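Local coordinates for protein L-fuculose phosphate aldolase (Streptococcus pneumoniae, PDB 4C24) that belongs to the class II aldolase and adducin family and holds a zinc ion in a histidine-containing metal site, at residues E12-Y16 / L169-F173. Sequence-based numbering, arbitrary orientation.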
loop_
_atom_site.group_PDB
_atom_site.type_symbol
_atom_site.label_atom_id
_atom_site.label_comp_id
_atom_site.label_asym_id
_atom_site.label_seq_id
_atom_site.Cartn_x
_atom_site.Cartn_y
_atom_site.Cartn_z
ATOM N N GLU A 12 -13.821 -3.006 -24.441
ATOM C CA GLU A 12 -13.559 -1.897 -23.536
ATOM C C GLU A 12 -13.985 -2.231 -22.114
ATOM O O GLU A 12 -13.250 -1.929 -21.172
ATOM C CB GLU A 12 -14.154 -0.579 -24.023
ATOM C CG GLU A 12 -13.605 0.637 -23.284
ATOM C CD GLU A 12 -14.151 1.962 -23.784
ATOM O OE1 GLU A 12 -15.386 2.087 -23.964
ATOM O OE2 GLU A 12 -13.341 2.888 -23.988
ATOM N N LEU A 13 -15.127 -2.887 -21.942
ATOM C CA LEU A 13 -15.520 -3.358 -20.602
ATOM C C LEU A 13 -14.465 -4.256 -19.988
ATOM O O LEU A 13 -14.120 -4.129 -18.833
ATOM C CB LEU A 13 -16.847 -4.096 -20.647
ATOM C CG LEU A 13 -18.042 -3.215 -20.912
ATOM C CD1 LEU A 13 -19.229 -4.068 -21.254
ATOM C CD2 LEU A 13 -18.383 -2.372 -19.690
ATOM N N ILE A 14 -13.922 -5.161 -20.792
ATOM C CA ILE A 14 -12.875 -6.066 -20.348
ATOM C C ILE A 14 -11.618 -5.306 -19.947
ATOM O O ILE A 14 -11.032 -5.576 -18.897
ATOM C CB ILE A 14 -12.552 -7.082 -21.457
ATOM C CG1 ILE A 14 -13.817 -7.844 -21.809
ATOM C CG2 ILE A 14 -11.442 -8.036 -21.028
ATOM C CD1 ILE A 14 -14.444 -8.485 -20.611
ATOM N N LYS A 15 -11.220 -4.344 -20.781
ATOM C CA LYS A 15 -10.051 -3.515 -20.526
ATOM C C LYS A 15 -10.167 -2.815 -19.167
ATOM O O LYS A 15 -9.255 -2.917 -18.343
ATOM C CB LYS A 15 -9.896 -2.478 -21.633
ATOM C CG LYS A 15 -8.725 -1.524 -21.469
ATOM C CD LYS A 15 -8.823 -0.405 -22.497
ATOM C CE LYS A 15 -8.033 0.835 -22.097
ATOM N NZ LYS A 15 -6.564 0.644 -22.243
ATOM N N TYR A 16 -11.293 -2.139 -18.932
ATOM C CA TYR A 16 -11.461 -1.386 -17.676
ATOM C C TYR A 16 -11.645 -2.245 -16.446
ATOM O O TYR A 16 -11.232 -1.839 -15.368
ATOM C CB TYR A 16 -12.518 -0.294 -17.817
ATOM C CG TYR A 16 -11.943 0.873 -18.582
ATOM C CD1 TYR A 16 -11.146 1.821 -17.942
ATOM C CD2 TYR A 16 -12.111 0.980 -19.973
ATOM C CE1 TYR A 16 -10.587 2.884 -18.629
ATOM C CE2 TYR A 16 -11.546 2.043 -20.677
ATOM C CZ TYR A 16 -10.774 2.986 -20.003
ATOM O OH TYR A 16 -10.208 4.042 -20.680
ATOM N N LEU A 169 -16.353 5.012 -20.327
ATOM C CA LEU A 169 -15.663 4.210 -19.312
ATOM C C LEU A 169 -14.385 4.851 -18.818
ATOM O O LEU A 169 -14.078 4.753 -17.636
ATOM C CB LEU A 169 -15.369 2.794 -19.782
ATOM C CG LEU A 169 -16.564 1.865 -19.787
ATOM C CD1 LEU A 169 -16.213 0.633 -20.601
ATOM C CD2 LEU A 169 -17.000 1.446 -18.380
ATOM N N LEU A 170 -13.620 5.477 -19.711
ATOM C CA LEU A 170 -12.426 6.206 -19.265
ATOM C C LEU A 170 -12.765 7.224 -18.163
ATOM O O LEU A 170 -12.106 7.239 -17.123
ATOM C CB LEU A 170 -11.715 6.880 -20.450
ATOM C CG LEU A 170 -10.368 7.562 -20.170
ATOM C CD1 LEU A 170 -9.450 7.458 -21.381
ATOM C CD2 LEU A 170 -10.580 9.015 -19.793
ATOM N N ASN A 171 -13.797 8.032 -18.389
ATOM C CA ASN A 171 -14.217 9.048 -17.423
ATOM C C ASN A 171 -14.832 8.408 -16.184
ATOM O O ASN A 171 -14.550 8.855 -15.066
ATOM C CB ASN A 171 -15.184 10.071 -18.033
ATOM C CG ASN A 171 -14.566 10.882 -19.160
ATOM O OD1 ASN A 171 -13.388 10.747 -19.480
ATOM N ND2 ASN A 171 -15.371 11.738 -19.763
ATOM N N ALA A 172 -15.644 7.364 -16.356
ATOM C CA ALA A 172 -16.186 6.637 -15.186
ATOM C C ALA A 172 -15.050 6.082 -14.321
ATOM O O ALA A 172 -15.079 6.180 -13.090
ATOM C CB ALA A 172 -17.138 5.531 -15.602
ATOM N N PHE A 173 -14.032 5.496 -14.954
ATOM C CA PHE A 173 -12.888 4.969 -14.235
ATOM C C PHE A 173 -12.176 6.095 -13.484
ATOM O O PHE A 173 -11.797 5.926 -12.307
ATOM C CB PHE A 173 -11.926 4.248 -15.224
ATOM C CG PHE A 173 -10.692 3.698 -14.576
ATOM C CD1 PHE A 173 -9.565 4.507 -14.429
ATOM C CD2 PHE A 173 -10.661 2.409 -14.053
ATOM C CE1 PHE A 173 -8.431 4.034 -13.789
ATOM C CE2 PHE A 173 -9.525 1.929 -13.407
ATOM C CZ PHE A 173 -8.410 2.742 -13.286
HETATM O O HOH W 1 -17.269 3.932 -22.908
HETATM O O HOH W 2 -13.875 5.242 -22.743
#
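Segments 12-16 and 169-173 show how two helices lying on one sheet are joined: their axes point in almost the same direction, at 22° to each other with a signed crossing angle of -22°, and stay 10.8 Å apart at closest approach. That spacing leaves room for a layer of side chains, although Tyr16 CA and Leu169 CA come within 7.2 Å.

Tyr16 and Leu169 fill most of the gap. Leu169 CB sits over one face of the phenol ring, 4.1 Å from the centroid of the Tyr16 ring, in a CH-pi contact; further along the ring, Tyr16 CD1 meets Phe173 CB at 3.7 Å, and the two aromatic rings incline obliquely at 52°. The tyrosine thus spans one turn of the partner helix, from Leu169 to Phe173, while its OH packs 3.2 Å from Leu170 CB. Leu169 CD1 also reaches the preceding turn of helix 7-22, touching Leu13 CD2 at 3.8 Å and Glu12 CG at 3.7 Å.

Polar coupling is left to water. The carboxylate of Glu12 receives one water at OE1 (2.8 Å) and another at OE2 (2.7 Å); the first accepts from Leu169 N (2.9 Å) and the second from Leu170 N (3.1 Å), so amides of the opening turn of helix 169-192 are satisfied through solvent.

Beneath, Leu13 and Tyr16 rest on Leu33, and Leu169 and Phe173 on Ile97, from neighbouring strands. Two helices distant in sequence thereby pack side by side on the central sheet, a layered alpha/beta architecture characteristic of the AraD-like aldolase fold.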